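Local coordinates for O-methyltransferase family 2 (Planctopirus limnophila, PDB 5I2H), which probably transfers a methyl group from S-adenosyl-L-methionine to a hydroxyl oxygen, forms a dimer, and binds the flavone apigenin in this crystal, at residues E31-S36 against C75-L80; A38-F43 against E124-D129; L60-S63 against V69-T72; H300-N305 against A315-A320; Y330-Y335 against H357-E362. All coordinates share one frame; numbering follows the deposited sequence.

Contact 1 of 5, residues E31-S36 against C75-L80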
# COMPACT_ATOMS: atom_id res chain seq x y z
N GLU A 31 -6.86 -3.18 -3.16
CA GLU A 31 -7.86 -4.21 -3.43
C GLU A 31 -9.11 -4.03 -2.58
O GLU A 31 -10.23 -4.19 -3.08
CB GLU A 31 -7.25 -5.58 -3.22
CG GLU A 31 -6.20 -5.90 -4.30
CD GLU A 31 -5.21 -7.00 -3.87
OE1 GLU A 31 -5.44 -7.66 -2.83
OE2 GLU A 31 -4.21 -7.22 -4.57
N LEU A 32 -8.96 -3.70 -1.30
CA LEU A 32 -10.16 -3.53 -0.48
C LEU A 32 -10.95 -2.30 -0.93
O LEU A 32 -12.19 -2.32 -0.92
CB LEU A 32 -9.81 -3.44 1.00
CG LEU A 32 -11.06 -3.39 1.92
CD1 LEU A 32 -11.93 -4.63 1.80
CD2 LEU A 32 -10.66 -3.25 3.35
N LEU A 33 -10.25 -1.23 -1.33
CA LEU A 33 -10.94 -0.05 -1.85
C LEU A 33 -11.73 -0.39 -3.11
O LEU A 33 -12.92 -0.08 -3.21
CB LEU A 33 -9.93 1.08 -2.14
CG LEU A 33 -9.50 1.82 -0.89
CD1 LEU A 33 -8.26 2.67 -1.21
CD2 LEU A 33 -10.63 2.68 -0.30
N ALA A 34 -11.07 -1.05 -4.08
CA ALA A 34 -11.74 -1.39 -5.33
C ALA A 34 -12.87 -2.39 -5.09
O ALA A 34 -13.95 -2.27 -5.70
CB ALA A 34 -10.74 -1.93 -6.36
N ALA A 35 -12.64 -3.41 -4.25
CA ALA A 35 -13.72 -4.36 -3.93
C ALA A 35 -14.91 -3.64 -3.31
O ALA A 35 -16.07 -3.92 -3.65
CB ALA A 35 -13.19 -5.44 -2.97
N SER A 36 -14.65 -2.71 -2.39
CA SER A 36 -15.73 -2.09 -1.63
C SER A 36 -16.51 -1.09 -2.48
O SER A 36 -17.74 -0.99 -2.35
CB SER A 36 -15.16 -1.40 -0.40
OG SER A 36 -14.54 -2.37 0.40
N CYS A 75 -12.57 0.72 8.45
CA CYS A 75 -12.42 1.56 9.64
C CYS A 75 -11.00 2.06 9.77
O CYS A 75 -10.77 3.24 10.10
CB CYS A 75 -12.80 0.77 10.90
SG CYS A 75 -14.60 0.54 11.13
N ALA A 76 -10.01 1.17 9.53
CA ALA A 76 -8.62 1.53 9.72
C ALA A 76 -8.18 2.60 8.72
O ALA A 76 -7.27 3.37 9.03
CB ALA A 76 -7.73 0.30 9.61
N MSE A 77 -8.82 2.65 7.55
CA MSE A 77 -8.54 3.66 6.52
C MSE A 77 -9.36 4.94 6.76
O MSE A 77 -9.37 5.83 5.91
CB MSE A 77 -8.85 3.10 5.14
CG MSE A 77 -7.78 2.13 4.62
SE MSE A 77 -8.17 1.51 2.78
CE MSE A 77 -8.69 -0.27 3.26
N GLN A 78 -10.05 5.00 7.90
CA GLN A 78 -10.82 6.17 8.33
C GLN A 78 -12.00 6.44 7.39
O GLN A 78 -12.39 7.58 7.13
CB GLN A 78 -9.93 7.41 8.45
CG GLN A 78 -8.74 7.20 9.36
CD GLN A 78 -8.40 8.44 10.14
OE1 GLN A 78 -7.97 9.44 9.58
NE2 GLN A 78 -8.65 8.39 11.45
N LEU A 79 -12.59 5.35 6.89
CA LEU A 79 -13.73 5.45 5.97
C LEU A 79 -15.03 4.98 6.59
O LEU A 79 -16.11 5.44 6.18
CB LEU A 79 -13.45 4.64 4.70
CG LEU A 79 -12.21 5.11 3.94
CD1 LEU A 79 -11.91 4.16 2.77
CD2 LEU A 79 -12.40 6.57 3.46
N LEU A 80 -14.96 4.06 7.55
CA LEU A 80 -16.10 3.71 8.38
C LEU A 80 -15.78 4.01 9.83
O LEU A 80 -14.61 4.17 10.22
CB LEU A 80 -16.48 2.24 8.23
CG LEU A 80 -16.80 1.68 6.85
CD1 LEU A 80 -17.19 0.20 6.93
CD2 LEU A 80 -17.88 2.44 6.18
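L33 and L79 meet where helix 26-39 passes the Schellman turn that ends helix 64-76, in the helical dimerisation region. This is the firm part of the contact. CD2 of L33 lies 3.6 Å from CD1 of L79, and the two side chains cross at about a right angle. M77, a selenomethionine, fills the place beside them. Its chain is extended to SE and then bends (chi3 -107°), which puts CE 3.6 Å from CD2 of L32. SE lies 3.9 Å from CG of L33. M77 has two modelled conformers, so these two approaches are less certain. L23 of the second subunit packs on both L33 and M77, and I20 of that subunit packs on L79. The patch is therefore also part of the dimer interface.

The loose side is the turn. Q78 has positive phi, its side chain is exposed, and it too is modelled in two conformers. The backbone here is held by Q78 N to C75 O and L79 N to L74 O; Q78 O also bonds to T91 OG1. Within helix 26-39, S36 OG donates to L32 O at 2.7 Å, and S36 N reaches that oxygen from the opposite face of its plane.

Contact 2 of 5, residues A38-F43 against E124-D129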
# COMPACT_ATOMS: atom_id res chain seq x y z
N ALA A 38 -16.47 -0.89 -6.09
CA ALA A 38 -16.96 -1.31 -7.40
C ALA A 38 -17.71 -2.63 -7.40
O ALA A 38 -18.49 -2.88 -8.33
CB ALA A 38 -15.79 -1.40 -8.40
N HIS A 39 -17.49 -3.50 -6.42
CA HIS A 39 -18.16 -4.80 -6.40
C HIS A 39 -19.21 -4.94 -5.31
O HIS A 39 -20.27 -5.52 -5.56
CB HIS A 39 -17.13 -5.92 -6.22
CG HIS A 39 -16.21 -6.09 -7.38
ND1 HIS A 39 -16.49 -6.94 -8.43
CD2 HIS A 39 -15.04 -5.48 -7.69
CE1 HIS A 39 -15.51 -6.88 -9.32
NE2 HIS A 39 -14.62 -5.99 -8.90
N LEU A 40 -18.92 -4.46 -4.11
CA LEU A 40 -19.77 -4.75 -2.96
C LEU A 40 -20.70 -3.61 -2.60
O LEU A 40 -21.60 -3.80 -1.78
CB LEU A 40 -18.90 -5.13 -1.74
CG LEU A 40 -18.04 -6.38 -1.99
CD1 LEU A 40 -17.02 -6.61 -0.89
CD2 LEU A 40 -18.88 -7.65 -2.22
N HIS A 41 -20.52 -2.43 -3.18
CA HIS A 41 -21.42 -1.29 -2.95
C HIS A 41 -21.47 -0.87 -1.48
O HIS A 41 -22.48 -0.32 -1.03
CB HIS A 41 -22.87 -1.56 -3.41
CG HIS A 41 -23.02 -2.46 -4.60
ND1 HIS A 41 -22.88 -2.02 -5.90
CD2 HIS A 41 -23.37 -3.77 -4.69
CE1 HIS A 41 -23.11 -3.02 -6.74
NE2 HIS A 41 -23.41 -4.10 -6.03
N VAL A 42 -20.37 -1.08 -0.73
CA VAL A 42 -20.37 -0.84 0.72
C VAL A 42 -20.80 0.58 1.06
O VAL A 42 -21.59 0.81 1.98
CB VAL A 42 -18.97 -1.14 1.31
CG1 VAL A 42 -18.93 -0.80 2.78
CG2 VAL A 42 -18.65 -2.58 1.10
N PHE A 43 -20.23 1.57 0.36
CA PHE A 43 -20.43 2.97 0.74
C PHE A 43 -21.82 3.45 0.35
O PHE A 43 -22.48 4.15 1.12
CB PHE A 43 -19.34 3.83 0.12
CG PHE A 43 -17.96 3.32 0.47
CD1 PHE A 43 -17.49 3.44 1.77
CD2 PHE A 43 -17.20 2.65 -0.47
CE1 PHE A 43 -16.23 2.93 2.12
CE2 PHE A 43 -15.95 2.13 -0.13
CZ PHE A 43 -15.47 2.28 1.17
N GLU A 124 -13.58 -12.59 -4.76
CA GLU A 124 -13.95 -14.01 -4.74
C GLU A 124 -13.76 -14.62 -3.36
O GLU A 124 -14.62 -15.39 -2.90
CB GLU A 124 -13.13 -14.77 -5.78
CG GLU A 124 -13.41 -16.26 -5.77
CD GLU A 124 -14.88 -16.61 -6.06
OE1 GLU A 124 -15.57 -15.84 -6.77
OE2 GLU A 124 -15.35 -17.68 -5.58
N ARG A 125 -12.62 -14.32 -2.71
CA ARG A 125 -12.38 -14.78 -1.34
C ARG A 125 -13.49 -14.32 -0.41
O ARG A 125 -14.05 -15.11 0.35
CB ARG A 125 -11.03 -14.28 -0.81
CG ARG A 125 -9.78 -14.82 -1.49
CD ARG A 125 -9.68 -16.35 -1.49
NE ARG A 125 -10.29 -16.96 -2.67
CZ ARG A 125 -9.82 -16.84 -3.92
NH1 ARG A 125 -8.72 -16.14 -4.15
NH2 ARG A 125 -10.45 -17.43 -4.92
N LEU A 126 -13.80 -13.02 -0.44
CA LEU A 126 -14.82 -12.46 0.45
C LEU A 126 -16.16 -13.14 0.21
O LEU A 126 -16.84 -13.56 1.15
CB LEU A 126 -14.95 -10.95 0.25
CG LEU A 126 -13.80 -10.05 0.76
CD1 LEU A 126 -13.91 -8.64 0.17
CD2 LEU A 126 -13.77 -9.96 2.29
N LYS A 127 -16.56 -13.26 -1.06
CA LYS A 127 -17.89 -13.77 -1.36
C LYS A 127 -18.01 -15.26 -1.10
O LYS A 127 -19.09 -15.75 -0.73
CB LYS A 127 -18.25 -13.49 -2.82
CG LYS A 127 -18.57 -12.08 -3.13
CD LYS A 127 -18.87 -11.99 -4.61
CE LYS A 127 -19.33 -10.61 -5.01
NZ LYS A 127 -19.85 -10.64 -6.41
N SER A 128 -16.93 -16.01 -1.30
CA SER A 128 -17.00 -17.45 -1.19
C SER A 128 -16.75 -17.95 0.23
O SER A 128 -16.95 -19.14 0.49
CB SER A 128 -15.99 -18.10 -2.14
OG SER A 128 -14.66 -17.90 -1.70
N ASP A 129 -16.35 -17.10 1.15
CA ASP A 129 -16.09 -17.62 2.48
C ASP A 129 -17.32 -18.25 3.15
O ASP A 129 -18.42 -17.72 3.05
CB ASP A 129 -15.54 -16.55 3.38
CG ASP A 129 -15.05 -17.12 4.67
OD1 ASP A 129 -14.42 -18.21 4.61
OD2 ASP A 129 -15.31 -16.52 5.73
O HOH W 1 -18.61 -8.76 -8.27
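L40 sits at the turn between helices 26-39 and 42-48, in the HTH-like dimerisation region, and meets L126 and K127 on helix 117-128. No direct hydrogen bond joins the two segments. The forked end of L40 does the work, one methyl for each partner. CD1 of L40 lies 3.9 Å from CD1 of L126, and these two side chains cross obliquely. CD2 faces K127 instead, 4.1 Å from its CE. L40 and K127 run alongside each other in opposite directions. K127 can do this because its chain is fully extended beyond CG (chi2 179°), which brings CE beside the leucine and carries NZ on toward H39.

The inner side of the pair is closed by helix 64-76, where L70 packs on L40 and A66 on L126. The outer side is polar, and K127 is exposed. H41 follows L40 with positive phi (61°) and is the N-cap residue of helix 42-48.

H39 and K127 are linked through one water, which bridges K127 NZ and H39 ND1. H39 NE2 is held by A114 O. The water accepts from K127 NZ at 2.9 Å and lies in the plane of the H39 ring, 2.8 Å from ND1.

Contact 3 of 5, residues L60-S63 against V69-T72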
# COMPACT_ATOMS: atom_id res chain seq x y z
N LEU A 60 -24.65 -7.38 2.67
CA LEU A 60 -23.56 -7.68 1.76
C LEU A 60 -23.52 -9.14 1.37
O LEU A 60 -22.73 -9.50 0.48
CB LEU A 60 -22.22 -7.29 2.40
CG LEU A 60 -21.98 -5.81 2.72
CD1 LEU A 60 -20.60 -5.57 3.33
CD2 LEU A 60 -22.16 -4.96 1.46
N VAL A 61 -24.32 -9.99 2.02
CA VAL A 61 -24.34 -11.44 1.88
C VAL A 61 -22.92 -12.00 2.03
O VAL A 61 -22.37 -12.65 1.12
CB VAL A 61 -25.07 -11.89 0.58
CG1 VAL A 61 -26.43 -11.25 0.54
CG2 VAL A 61 -24.37 -11.54 -0.73
N LEU A 62 -22.34 -11.78 3.20
CA LEU A 62 -20.98 -12.21 3.52
C LEU A 62 -20.97 -12.95 4.85
O LEU A 62 -21.83 -12.73 5.71
CB LEU A 62 -19.99 -11.01 3.58
CG LEU A 62 -19.69 -10.19 2.33
CD1 LEU A 62 -18.75 -9.01 2.68
CD2 LEU A 62 -19.06 -11.06 1.24
N SER A 63 -19.98 -13.81 5.01
CA SER A 63 -19.76 -14.47 6.30
C SER A 63 -19.40 -13.44 7.36
O SER A 63 -19.04 -12.30 7.05
CB SER A 63 -18.65 -15.52 6.19
OG SER A 63 -17.39 -14.90 5.94
N VAL A 69 -13.35 -8.61 8.41
CA VAL A 69 -12.09 -8.11 7.86
C VAL A 69 -12.35 -6.90 6.97
O VAL A 69 -11.52 -5.97 6.91
CB VAL A 69 -11.27 -9.19 7.12
CG1 VAL A 69 -11.05 -10.42 8.02
CG2 VAL A 69 -11.88 -9.62 5.82
N LEU A 70 -13.49 -6.87 6.27
CA LEU A 70 -13.83 -5.73 5.41
C LEU A 70 -14.09 -4.50 6.26
O LEU A 70 -13.56 -3.41 5.97
CB LEU A 70 -15.06 -6.09 4.56
CG LEU A 70 -15.54 -4.97 3.64
CD1 LEU A 70 -16.00 -5.48 2.27
CD2 LEU A 70 -16.69 -4.25 4.29
N VAL A 71 -14.88 -4.65 7.32
CA VAL A 71 -15.21 -3.50 8.16
C VAL A 71 -13.97 -2.99 8.88
O VAL A 71 -13.73 -1.78 8.96
CB VAL A 71 -16.33 -3.85 9.16
CG1 VAL A 71 -16.42 -2.79 10.28
CG2 VAL A 71 -17.66 -3.98 8.41
N THR A 72 -13.16 -3.91 9.43
CA THR A 72 -11.93 -3.50 10.09
C THR A 72 -11.01 -2.75 9.14
O THR A 72 -10.43 -1.71 9.50
CB THR A 72 -11.24 -4.72 10.71
OG1 THR A 72 -12.08 -5.21 11.76
CG2 THR A 72 -9.85 -4.41 11.25
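L70 receives two leucines, L60 and L62, from the short link before its own helix. The apolar contacts are modest in area and not tight. CD2 of L70 lies 4.2 Å from CD1 of L60. Its other methyl, CD1, is 4.5 Å from CD1 of L62. The CG of L70 is anti to the backbone N (chi1 179°), which points its fork at the link and gives one methyl to each leucine. L70 is buried, and other residues add to its surroundings: L40 from the turn after helix 26-39, V42 from helix 42-48, and L32 and S36 from helix 26-39. I45 packs on L60.

The main polar interactions at the link are those of the backbone and S63. V61 has positive phi (51°) and closes a Schellman motif at the end of helix 53-60. The turn at V61 separates L60 and L62, yet both direct their side chains at L70. S63 is the N-cap of helix 64-76. Its OG caps A66 N, and its O bonds to T67 OG1. S63 OG is also hydrogen-bonded to D129 OD2, which ties this helix start to the end of helix 117-128.

One helix thus ends in a Schellman turn and the next begins at a serine cap, with leucines packed in the angle between them. This is consistent with the helix-turn-helix element of a dimerisation domain in the HTH clan.

Contact 4 of 5, residues H300-N305 against A315-A320. With AGI (5,7-dihydroxy-2-(4-hydroxyphenyl)-4H-chromen-4-one), chain C.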
# COMPACT_ATOMS: atom_id res chain seq x y z
N HIS A 300 1.94 -15.87 20.54
CA HIS A 300 2.75 -14.82 19.93
C HIS A 300 2.08 -14.45 18.61
O HIS A 300 2.00 -15.28 17.71
CB HIS A 300 4.19 -15.29 19.72
CG HIS A 300 5.10 -14.24 19.16
ND1 HIS A 300 5.87 -14.47 18.04
CD2 HIS A 300 5.38 -12.97 19.56
CE1 HIS A 300 6.58 -13.38 17.77
NE2 HIS A 300 6.30 -12.46 18.67
N ASP A 301 1.56 -13.23 18.51
CA ASP A 301 0.77 -12.91 17.33
C ASP A 301 0.67 -11.40 17.23
O ASP A 301 1.24 -10.66 18.06
CB ASP A 301 -0.61 -13.61 17.39
CG ASP A 301 -1.07 -14.06 16.02
OD1 ASP A 301 -1.28 -13.17 15.16
OD2 ASP A 301 -1.15 -15.29 15.78
N VAL A 302 0.01 -10.94 16.18
CA VAL A 302 -0.25 -9.51 16.05
C VAL A 302 -1.57 -9.21 16.74
O VAL A 302 -2.33 -10.14 17.08
CB VAL A 302 -0.27 -9.06 14.57
CG1 VAL A 302 1.12 -9.24 13.96
CG2 VAL A 302 -1.38 -9.83 13.77
N LEU A 303 -1.87 -7.94 16.97
CA LEU A 303 -3.09 -7.55 17.67
C LEU A 303 -3.83 -6.44 16.94
O LEU A 303 -3.25 -5.37 16.69
CB LEU A 303 -2.80 -7.08 19.09
CG LEU A 303 -2.19 -8.14 20.00
CD1 LEU A 303 -1.76 -7.46 21.34
CD2 LEU A 303 -3.15 -9.31 20.24
N LEU A 304 -5.10 -6.67 16.63
CA LEU A 304 -6.02 -5.57 16.37
C LEU A 304 -6.40 -4.90 17.68
O LEU A 304 -6.33 -5.51 18.76
CB LEU A 304 -7.30 -6.07 15.69
CG LEU A 304 -7.13 -6.52 14.25
CD1 LEU A 304 -8.38 -7.21 13.78
CD2 LEU A 304 -6.83 -5.32 13.32
N ASN A 305 -6.83 -3.63 17.57
CA ASN A 305 -7.29 -2.92 18.76
C ASN A 305 -8.63 -3.51 19.22
O ASN A 305 -9.23 -4.36 18.55
CB ASN A 305 -7.36 -1.41 18.51
CG ASN A 305 -8.36 -1.02 17.44
OD1 ASN A 305 -9.27 -1.77 17.10
ND2 ASN A 305 -8.22 0.21 16.92
N ALA A 315 -4.70 -4.26 10.06
CA ALA A 315 -5.91 -4.51 9.29
C ALA A 315 -5.57 -4.97 7.87
O ALA A 315 -6.26 -5.84 7.30
CB ALA A 315 -6.79 -3.25 9.29
N LEU A 316 -4.49 -4.44 7.29
CA LEU A 316 -4.11 -4.90 5.95
C LEU A 316 -3.50 -6.29 6.01
O LEU A 316 -3.79 -7.14 5.16
CB LEU A 316 -3.14 -3.91 5.29
CG LEU A 316 -3.75 -2.50 5.04
CD1 LEU A 316 -2.75 -1.61 4.29
CD2 LEU A 316 -5.09 -2.61 4.22
N TYR A 317 -2.64 -6.54 7.00
CA TYR A 317 -2.10 -7.89 7.19
C TYR A 317 -3.23 -8.89 7.43
O TYR A 317 -3.18 -10.03 6.93
CB TYR A 317 -1.10 -7.85 8.34
CG TYR A 317 -0.45 -9.16 8.66
CD1 TYR A 317 -0.10 -10.05 7.66
CD2 TYR A 317 -0.16 -9.49 9.96
CE1 TYR A 317 0.52 -11.25 7.96
CE2 TYR A 317 0.45 -10.69 10.28
CZ TYR A 317 0.77 -11.57 9.27
OH TYR A 317 1.40 -12.75 9.59
N SER A 318 -4.27 -8.47 8.16
CA SER A 318 -5.44 -9.33 8.37
C SER A 318 -6.11 -9.73 7.05
O SER A 318 -6.57 -10.88 6.90
CB SER A 318 -6.43 -8.61 9.27
OG SER A 318 -7.37 -9.55 9.76
N LEU A 319 -6.19 -8.81 6.09
CA LEU A 319 -6.71 -9.16 4.78
C LEU A 319 -5.84 -10.19 4.08
O LEU A 319 -6.36 -11.08 3.39
CB LEU A 319 -6.85 -7.92 3.91
CG LEU A 319 -7.99 -7.02 4.35
CD1 LEU A 319 -7.77 -5.56 3.83
CD2 LEU A 319 -9.35 -7.57 3.88
N ALA A 320 -4.51 -10.10 4.24
CA ALA A 320 -3.63 -11.13 3.71
C ALA A 320 -3.93 -12.48 4.36
O ALA A 320 -4.01 -13.50 3.68
CB ALA A 320 -2.16 -10.77 3.91
CAG AGI C . 1.44 -18.14 2.64
CAE AGI C . 1.41 -18.45 1.28
CAM AGI C . 0.70 -19.57 0.87
OAB AGI C . 0.68 -19.86 -0.47
CAF AGI C . 0.01 -20.37 1.80
CAH AGI C . 0.04 -20.05 3.16
CAP AGI C . 0.76 -18.93 3.57
CAQ AGI C . 0.86 -18.48 4.98
OAL AGI C . 1.38 -17.21 5.10
CAJ AGI C . 0.49 -19.24 6.11
CAR AGI C . 0.64 -18.70 7.40
OAA AGI C . 0.33 -19.37 8.41
CAT AGI C . 1.21 -17.31 7.55
CAS AGI C . 1.57 -16.59 6.30
CAK AGI C . 2.09 -15.31 6.34
CAN AGI C . 2.28 -14.68 7.56
OAC AGI C . 2.81 -13.44 7.53
CAI AGI C . 1.97 -15.30 8.78
CAO AGI C . 1.45 -16.58 8.84
OAD AGI C . 1.17 -17.11 10.04
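The apigenin pocket is walled in part by Y317, which packs against V302, next to D301 of the strand region 296-301 in the Rossmann-like methyltransferase domain. Y317 lies on helix 312-324. Its CG is anti to the backbone N (chi1 180°), which sends the ring out from the helix between V302 and the ligand. Both valine methyls touch the ring: CG2 is 4.0 Å from CD2 of Y317, and CG1 is 4.0 Å from its CE2. The approach is oblique. Further along, L304 lays CD2 4.0 Å from A315 N, over the backbone of the helix.

Apigenin comes to the Y317 ring at its edge, with OAC near the ring plane. Y317 OH and OAC share a hydrogen bond of 2.6 Å, and either could donate. The exact place of the hydroxyl is less sure, because it sits too close to the flavone in the model. R168 NH1 bonds to both Y317 OH and apigenin, and Y109 OH of the second subunit also bonds to the ligand. A phenylalanine in place of Y317 could still pack on V302, but would probably leave OAC and R168 without this hydroxyl partner.

H273 is a further polar partner: NE2 bonds to apigenin and ND1 to D301 OD1. That carboxylate oxygen also takes V302 N, at 2.8 Å and an N-H...O angle of 144°, on its anti side and 20° out of the carboxylate plane.

Contact 5 of 5, residues Y330-Y335 against H357-E362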
# COMPACT_ATOMS: atom_id res chain seq x y z
N TYR A 330 -6.60 -11.07 15.22
CA TYR A 330 -7.52 -10.97 16.35
C TYR A 330 -7.03 -9.91 17.33
O TYR A 330 -5.87 -9.49 17.30
CB TYR A 330 -7.66 -12.35 17.06
CG TYR A 330 -8.33 -13.38 16.20
CD1 TYR A 330 -9.69 -13.27 15.88
CD2 TYR A 330 -7.63 -14.48 15.69
CE1 TYR A 330 -10.34 -14.24 15.07
CE2 TYR A 330 -8.26 -15.43 14.91
CZ TYR A 330 -9.61 -15.30 14.60
OH TYR A 330 -10.23 -16.25 13.81
N SER A 331 -7.93 -9.47 18.24
CA SER A 331 -7.58 -8.50 19.27
C SER A 331 -7.14 -9.21 20.56
O SER A 331 -7.36 -10.40 20.75
CB SER A 331 -8.78 -7.60 19.60
OG SER A 331 -9.81 -8.41 20.17
N LEU A 332 -6.52 -8.44 21.47
CA LEU A 332 -6.17 -8.99 22.78
C LEU A 332 -7.42 -9.48 23.49
O LEU A 332 -7.41 -10.56 24.09
CB LEU A 332 -5.44 -7.97 23.64
CG LEU A 332 -4.96 -8.43 25.04
CD1 LEU A 332 -4.03 -9.64 24.99
CD2 LEU A 332 -4.25 -7.32 25.79
N GLU A 333 -8.53 -8.73 23.37
CA GLU A 333 -9.77 -9.13 24.02
C GLU A 333 -10.25 -10.48 23.48
O GLU A 333 -10.70 -11.34 24.26
CB GLU A 333 -10.82 -8.03 23.83
CG GLU A 333 -12.21 -8.37 24.26
CD GLU A 333 -13.17 -7.18 24.05
OE1 GLU A 333 -12.78 -6.02 24.34
OE2 GLU A 333 -14.30 -7.40 23.56
N GLU A 334 -10.08 -10.72 22.17
CA GLU A 334 -10.46 -12.01 21.59
C GLU A 334 -9.57 -13.14 22.11
O GLU A 334 -10.07 -14.17 22.57
CB GLU A 334 -10.46 -11.91 20.06
CG GLU A 334 -11.64 -11.05 19.59
CD GLU A 334 -11.67 -10.75 18.09
OE1 GLU A 334 -10.58 -10.50 17.51
OE2 GLU A 334 -12.80 -10.75 17.52
N TYR A 335 -8.25 -12.95 22.09
CA TYR A 335 -7.37 -13.96 22.70
C TYR A 335 -7.73 -14.20 24.17
O TYR A 335 -7.81 -15.36 24.61
CB TYR A 335 -5.90 -13.55 22.57
CG TYR A 335 -5.42 -13.68 21.15
CD1 TYR A 335 -5.34 -14.94 20.55
CD2 TYR A 335 -5.07 -12.56 20.39
CE1 TYR A 335 -4.94 -15.10 19.24
CE2 TYR A 335 -4.62 -12.70 19.07
CZ TYR A 335 -4.57 -13.98 18.50
OH TYR A 335 -4.20 -14.14 17.19
N HIS A 357 3.29 -9.56 19.52
CA HIS A 357 3.03 -9.43 20.95
C HIS A 357 3.06 -10.81 21.56
O HIS A 357 2.51 -11.74 20.99
CB HIS A 357 1.66 -8.81 21.22
CG HIS A 357 1.62 -7.36 20.90
ND1 HIS A 357 1.35 -6.87 19.64
CD2 HIS A 357 1.90 -6.29 21.68
CE1 HIS A 357 1.43 -5.55 19.66
NE2 HIS A 357 1.76 -5.17 20.88
N LEU A 358 3.70 -10.93 22.72
CA LEU A 358 3.71 -12.18 23.48
C LEU A 358 2.62 -12.06 24.54
O LEU A 358 2.71 -11.21 25.45
CB LEU A 358 5.08 -12.42 24.10
CG LEU A 358 5.13 -13.54 25.16
CD1 LEU A 358 4.66 -14.91 24.62
CD2 LEU A 358 6.56 -13.62 25.75
N ILE A 359 1.58 -12.86 24.40
CA ILE A 359 0.50 -12.93 25.37
C ILE A 359 0.79 -14.12 26.28
O ILE A 359 0.78 -15.27 25.82
CB ILE A 359 -0.86 -13.08 24.68
CG1 ILE A 359 -1.09 -11.96 23.67
CG2 ILE A 359 -2.03 -13.18 25.70
CD1 ILE A 359 -2.29 -12.29 22.78
N LEU A 360 1.00 -13.86 27.56
CA LEU A 360 1.38 -14.87 28.54
C LEU A 360 0.18 -15.22 29.41
O LEU A 360 -0.49 -14.32 29.92
CB LEU A 360 2.52 -14.37 29.42
CG LEU A 360 3.89 -14.29 28.79
CD1 LEU A 360 4.29 -12.86 28.75
CD2 LEU A 360 4.84 -15.09 29.66
N SER A 361 -0.09 -16.52 29.56
CA SER A 361 -1.12 -17.03 30.44
C SER A 361 -0.59 -18.25 31.18
O SER A 361 0.35 -18.92 30.73
CB SER A 361 -2.40 -17.39 29.67
OG SER A 361 -2.83 -16.30 28.88
N GLU A 362 -1.21 -18.54 32.33
CA GLU A 362 -0.69 -19.54 33.25
C GLU A 362 -1.76 -20.57 33.60
O GLU A 362 -2.91 -20.22 33.85
CB GLU A 362 -0.15 -18.87 34.53
CG GLU A 362 0.61 -19.81 35.44
CD GLU A 362 1.22 -19.12 36.66
OE1 GLU A 362 1.84 -18.04 36.51
OE2 GLU A 362 1.09 -19.66 37.77
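The backbones come nearest at L332 and I359, with CA atoms 8.2 Å apart, where the first turn of helix 332-341 stands over strand 357-362 of the Rossmann-like sheet. I359 reaches across with its longer branch. CG1 is anti to the carbonyl carbon (chi1 -55°) and the chain beyond is extended, which puts CD1 against two side chains of the helix. One is L332: its CD1 is 3.9 Å from CD1 of I359, and the two side chains lie alongside, pointing opposite ways. The other is Y335. CD1 of I359 lies 3.7 Å from Y335 CD2, and it is nearly as close to CG and CB. The tyrosine crosses the isoleucine at about a right angle, and the methyl meets its ring obliquely. Y346 of the neighbouring strand packs on both L332 and I359, while I339 packs on I359 from the next turn of the helix. Cutting I359 back to an alanine removes CD1 and would probably leave a gap beside L332 and the Y335 ring, weakening the hold of the helix on the strand.

The helix start is fixed by a capping box. E334 N bonds to S331 OG at 3.1 Å, and S331 N bonds to E334 OE1 at 2.9 Å with an N-H...O angle of 162°. The other oxygen of E334, OE2, forms salt bridges with R277 and R328.

The chemistry is thus divided. Between these two segments the contact is apolar, with no hydrogen bond across it, while polar and charged groups on another side of the helix set where it begins.

In the fold
Contacts 1, 2 and 3 lie close together in the helical dimerisation region, with centres about 8 to 12 Å apart. Contacts 1 and 2 share helix 26-39, and contacts 1 and 3 share helix 64-76. Along the chain contacts 1 and 2 interleave, and contact 3 falls within the span of each. Contacts 4 and 5 follow in the methyltransferase domain, about 13 Å apart between centres. Their strands 296-301 and 357-362 are neighbours in one sheet, joined by D301 O to H357 N at 2.7 Å. Helix 312-324 bridges the two regions: A315 packs on T72 and A76, and L319 on L32 and V69. The pocket helix of contact 4 thus rests directly on the dimerisation helices.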